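Local coordinates for geranyltranstransferase (Roseobacter denitrificans, PDB 4LLS), which probably condenses isopentenyl diphosphate with an allylic diphosphate, such as farnesyl diphosphate, to make the longer isoprenoid diphosphates used for carotenoids and diterpenes, at residues A222-I236 / L281-G293. Numbering follows the deposited sequence.
With IPE (3-methylbut-3-enyl trihydrogen diphosphate), chain C.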
# COMPACT_ATOMS: atom_id res chain seq x y z
N ALA A 222 13.02 -22.12 10.92
CA ALA A 222 14.45 -22.00 10.68
C ALA A 222 14.73 -20.74 9.87
O ALA A 222 15.66 -20.00 10.19
CB ALA A 222 14.98 -23.24 9.96
N LEU A 223 13.93 -20.50 8.85
CA LEU A 223 14.16 -19.32 8.02
C LEU A 223 13.80 -18.03 8.75
O LEU A 223 14.43 -16.99 8.51
CB LEU A 223 13.46 -19.40 6.70
CG LEU A 223 14.08 -20.43 5.73
CD1 LEU A 223 13.15 -20.72 4.58
CD2 LEU A 223 15.40 -19.91 5.24
N LYS A 224 12.84 -18.10 9.65
CA LYS A 224 12.54 -16.95 10.49
C LYS A 224 13.75 -16.61 11.39
O LYS A 224 14.11 -15.44 11.52
CB LYS A 224 11.27 -17.20 11.29
CG LYS A 224 10.83 -15.98 12.09
CD LYS A 224 9.53 -16.27 12.86
CE LYS A 224 9.03 -15.02 13.57
NZ LYS A 224 7.59 -15.14 13.90
N ARG A 225 14.35 -17.61 12.02
CA ARG A 225 15.53 -17.39 12.85
C ARG A 225 16.70 -16.85 12.04
O ARG A 225 17.39 -15.92 12.45
CB ARG A 225 15.97 -18.65 13.57
CG ARG A 225 15.36 -18.82 14.95
CD ARG A 225 16.02 -19.98 15.68
NE ARG A 225 15.80 -21.25 14.99
CZ ARG A 225 14.65 -21.91 15.03
NH1 ARG A 225 13.64 -21.45 15.75
NH2 ARG A 225 14.52 -23.05 14.35
N TYR A 226 16.93 -17.48 10.89
CA TYR A 226 17.93 -16.98 9.95
C TYR A 226 17.74 -15.50 9.69
O TYR A 226 18.68 -14.70 9.73
CB TYR A 226 17.87 -17.78 8.65
CG TYR A 226 18.63 -17.22 7.47
CD1 TYR A 226 20.01 -17.35 7.38
CD2 TYR A 226 17.95 -16.58 6.44
CE1 TYR A 226 20.70 -16.92 6.27
CE2 TYR A 226 18.63 -16.11 5.33
CZ TYR A 226 20.01 -16.27 5.26
OH TYR A 226 20.67 -15.82 4.11
N ALA A 227 16.52 -15.12 9.36
CA ALA A 227 16.23 -13.78 8.97
C ALA A 227 16.36 -12.80 10.12
O ALA A 227 16.70 -11.64 9.89
CB ALA A 227 14.84 -13.69 8.39
N GLN A 228 16.08 -13.24 11.34
CA GLN A 228 16.26 -12.35 12.52
C GLN A 228 17.73 -11.92 12.64
O GLN A 228 18.06 -10.71 12.66
CB GLN A 228 15.78 -13.04 13.80
CG GLN A 228 14.26 -13.17 13.85
CD GLN A 228 13.73 -14.11 14.94
OE1 GLN A 228 14.43 -15.00 15.42
NE2 GLN A 228 12.45 -13.94 15.28
N ALA A 229 18.62 -12.87 12.50
CA ALA A 229 20.06 -12.57 12.53
C ALA A 229 20.47 -11.76 11.31
O ALA A 229 21.27 -10.82 11.38
CB ALA A 229 20.86 -13.83 12.59
N LEU A 230 20.06 -12.24 10.14
CA LEU A 230 20.43 -11.57 8.91
C LEU A 230 20.02 -10.11 8.89
O LEU A 230 20.75 -9.23 8.43
CB LEU A 230 19.85 -12.33 7.69
CG LEU A 230 20.35 -11.85 6.33
CD1 LEU A 230 21.74 -12.41 6.08
CD2 LEU A 230 19.42 -12.28 5.20
N GLY A 231 18.79 -9.85 9.29
CA GLY A 231 18.28 -8.49 9.24
C GLY A 231 19.06 -7.58 10.17
O GLY A 231 19.26 -6.41 9.85
N LEU A 232 19.39 -8.07 11.36
CA LEU A 232 20.14 -7.23 12.30
C LEU A 232 21.53 -6.99 11.75
O LEU A 232 22.04 -5.87 11.77
CB LEU A 232 20.21 -7.90 13.67
CG LEU A 232 20.98 -7.10 14.72
CD1 LEU A 232 20.47 -5.69 14.87
CD2 LEU A 232 20.87 -7.87 16.03
N ALA A 233 22.17 -8.03 11.21
CA ALA A 233 23.48 -7.85 10.58
C ALA A 233 23.40 -6.81 9.46
O ALA A 233 24.27 -5.95 9.31
CB ALA A 233 24.00 -9.17 10.03
N PHE A 234 22.37 -6.93 8.63
CA PHE A 234 22.15 -6.01 7.53
C PHE A 234 22.04 -4.55 8.05
O PHE A 234 22.63 -3.65 7.45
CB PHE A 234 20.89 -6.42 6.76
CG PHE A 234 20.41 -5.41 5.75
CD1 PHE A 234 20.91 -5.43 4.49
CD2 PHE A 234 19.60 -4.36 6.15
CE1 PHE A 234 20.53 -4.44 3.58
CE2 PHE A 234 19.19 -3.40 5.25
CZ PHE A 234 19.71 -3.43 3.99
N GLN A 235 21.27 -4.32 9.10
CA GLN A 235 21.09 -2.97 9.59
C GLN A 235 22.40 -2.44 10.18
O GLN A 235 22.70 -1.26 9.99
CB GLN A 235 19.95 -2.89 10.59
CG GLN A 235 19.63 -1.43 10.96
CD GLN A 235 19.24 -0.61 9.74
OE1 GLN A 235 18.42 -1.06 8.92
NE2 GLN A 235 19.94 0.51 9.51
N ILE A 236 23.13 -3.28 10.90
CA ILE A 236 24.41 -2.85 11.46
C ILE A 236 25.32 -2.43 10.32
O ILE A 236 25.95 -1.38 10.35
CB ILE A 236 25.07 -3.94 12.31
CG1 ILE A 236 24.23 -4.17 13.58
CG2 ILE A 236 26.51 -3.55 12.69
CD1 ILE A 236 24.59 -5.40 14.38
N LEU A 281 26.74 -12.32 14.09
CA LEU A 281 25.41 -12.57 13.53
C LEU A 281 25.48 -13.37 12.24
O LEU A 281 24.56 -14.18 12.00
CB LEU A 281 24.69 -11.25 13.32
CG LEU A 281 24.19 -10.61 14.61
CD1 LEU A 281 23.93 -9.12 14.41
CD2 LEU A 281 22.93 -11.28 15.15
N ILE A 282 26.57 -13.25 11.48
CA ILE A 282 26.83 -14.18 10.36
C ILE A 282 26.78 -15.62 10.88
O ILE A 282 26.13 -16.49 10.28
CB ILE A 282 28.20 -13.97 9.68
CG1 ILE A 282 28.27 -12.62 9.00
CG2 ILE A 282 28.50 -15.07 8.66
CD1 ILE A 282 29.62 -12.33 8.38
N ASP A 283 27.45 -15.87 11.99
CA ASP A 283 27.54 -17.22 12.50
C ASP A 283 26.17 -17.69 12.95
O ASP A 283 25.80 -18.83 12.73
CB ASP A 283 28.56 -17.30 13.66
CG ASP A 283 30.00 -17.19 13.18
OD1 ASP A 283 30.25 -17.15 11.97
OD2 ASP A 283 30.89 -17.05 14.03
N GLU A 284 25.42 -16.81 13.61
CA GLU A 284 24.08 -17.12 14.07
C GLU A 284 23.16 -17.44 12.91
O GLU A 284 22.43 -18.44 12.92
CB GLU A 284 23.50 -15.99 14.91
CG GLU A 284 24.21 -15.84 16.24
CD GLU A 284 23.67 -14.69 17.08
OE1 GLU A 284 22.43 -14.46 17.08
OE2 GLU A 284 24.50 -13.98 17.70
N ALA A 285 23.26 -16.63 11.87
CA ALA A 285 22.47 -16.86 10.66
C ALA A 285 22.80 -18.18 10.01
O ALA A 285 21.89 -18.98 9.71
CB ALA A 285 22.71 -15.73 9.67
N CYS A 286 24.09 -18.46 9.87
CA CYS A 286 24.50 -19.72 9.27
C CYS A 286 24.08 -20.93 10.12
O CYS A 286 23.54 -21.92 9.61
CB CYS A 286 26.00 -19.74 8.98
SG CYS A 286 26.41 -18.59 7.66
N ASP A 287 24.21 -20.81 11.44
CA ASP A 287 23.79 -21.89 12.32
C ASP A 287 22.30 -22.22 12.17
O ASP A 287 21.89 -23.37 12.33
CB ASP A 287 24.08 -21.52 13.78
CG ASP A 287 25.57 -21.59 14.13
OD1 ASP A 287 26.37 -22.10 13.34
OD2 ASP A 287 25.93 -21.12 15.23
N SER A 288 21.47 -21.20 11.95
CA SER A 288 20.03 -21.35 11.83
C SER A 288 19.65 -22.18 10.61
O SER A 288 18.55 -22.70 10.56
CB SER A 288 19.38 -19.97 11.70
OG SER A 288 19.52 -19.20 12.87
N LEU A 289 20.58 -22.35 9.66
CA LEU A 289 20.33 -23.11 8.45
C LEU A 289 20.77 -24.57 8.56
O LEU A 289 20.69 -25.29 7.57
CB LEU A 289 20.96 -22.45 7.22
CG LEU A 289 20.52 -21.00 6.92
CD1 LEU A 289 21.45 -20.40 5.91
CD2 LEU A 289 19.09 -20.98 6.45
N ALA A 290 21.25 -24.98 9.72
CA ALA A 290 21.88 -26.33 9.85
C ALA A 290 20.94 -27.43 9.40
O ALA A 290 21.38 -28.40 8.75
CB ALA A 290 22.35 -26.59 11.26
N THR A 291 19.65 -27.25 9.64
CA THR A 291 18.69 -28.30 9.32
C THR A 291 18.48 -28.47 7.81
O THR A 291 17.92 -29.48 7.41
CB THR A 291 17.34 -28.12 10.03
OG1 THR A 291 16.77 -26.86 9.68
CG2 THR A 291 17.53 -28.24 11.53
N TYR A 292 18.91 -27.50 6.99
CA TYR A 292 18.79 -27.56 5.54
C TYR A 292 20.02 -28.22 4.92
O TYR A 292 20.03 -28.55 3.73
CB TYR A 292 18.61 -26.17 4.93
CG TYR A 292 17.24 -25.61 5.13
CD1 TYR A 292 16.13 -26.14 4.48
CD2 TYR A 292 17.04 -24.51 5.97
CE1 TYR A 292 14.86 -25.60 4.67
CE2 TYR A 292 15.80 -23.96 6.16
CZ TYR A 292 14.72 -24.50 5.51
OH TYR A 292 13.46 -23.97 5.66
N GLY A 293 21.09 -28.33 5.70
CA GLY A 293 22.35 -28.86 5.18
C GLY A 293 22.87 -28.08 4.00
O GLY A 293 22.67 -26.86 3.91
C1 IPE C . 18.08 0.49 2.08
O1 IPE C . 17.98 -0.91 1.75
C2 IPE C . 17.03 0.80 3.15
C3 IPE C . 17.25 -0.02 4.39
C4 IPE C . 16.31 -0.82 4.87
C5 IPE C . 18.49 0.19 5.20
PA IPE C . 19.02 -1.56 0.74
O1A IPE C . 20.46 -1.25 1.19
O2A IPE C . 18.67 -2.97 0.62
O3A IPE C . 18.74 -0.83 -0.64
PB IPE C . 18.72 -1.22 -2.21
O1B IPE C . 19.06 0.06 -2.95
O2B IPE C . 19.74 -2.30 -2.43
O3B IPE C . 17.31 -1.74 -2.42
O HOH W 1 12.25 -22.57 7.69
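L281 pushes as a knob into the hole formed by A229, L232, A233 and I236, its CD1 lying 3.6 Å from CG of L232. Next along, A229 and A285 meet CB to CB at 3.9 Å; such small side chains are consistent with the antiparallel segments (167°) approaching to 8.0 Å between axes. Y226, with CG anti to its backbone N (chi1 168°), swings its ring alongside the other helix: CD2 of L289 makes an off-centre CH-pi contact 4.2 Å from the ring centroid, while the carbonyl O of A285 lies at the ring edge. The Y226 hydroxyl is hydrogen-bonded to the carbonyl O of L299, tying in helix 297-308. Farther on, L223 crosses Y292 at about a right angle, CD1 of L223 coming 3.4 Å from OH of Y292. Replacing L223 with an alanine would probably open a gap beside L289 and leave the Y292 ring freer to shift.

One water bridges the segments, accepting from L223 N and bonding to Y292 OH at 2.7 Å; the hydrogen bond from S288 OG to E284 O (3.0 Å) stays inside 281-293. In this mostly helical prenyl synthase fold, helix 221-244, whose F234 and Q235 line the isopentenyl diphosphate pocket, is thus joined to helix 271-288 by apolar fit and a water bridge, without a direct hydrogen bond between the segments.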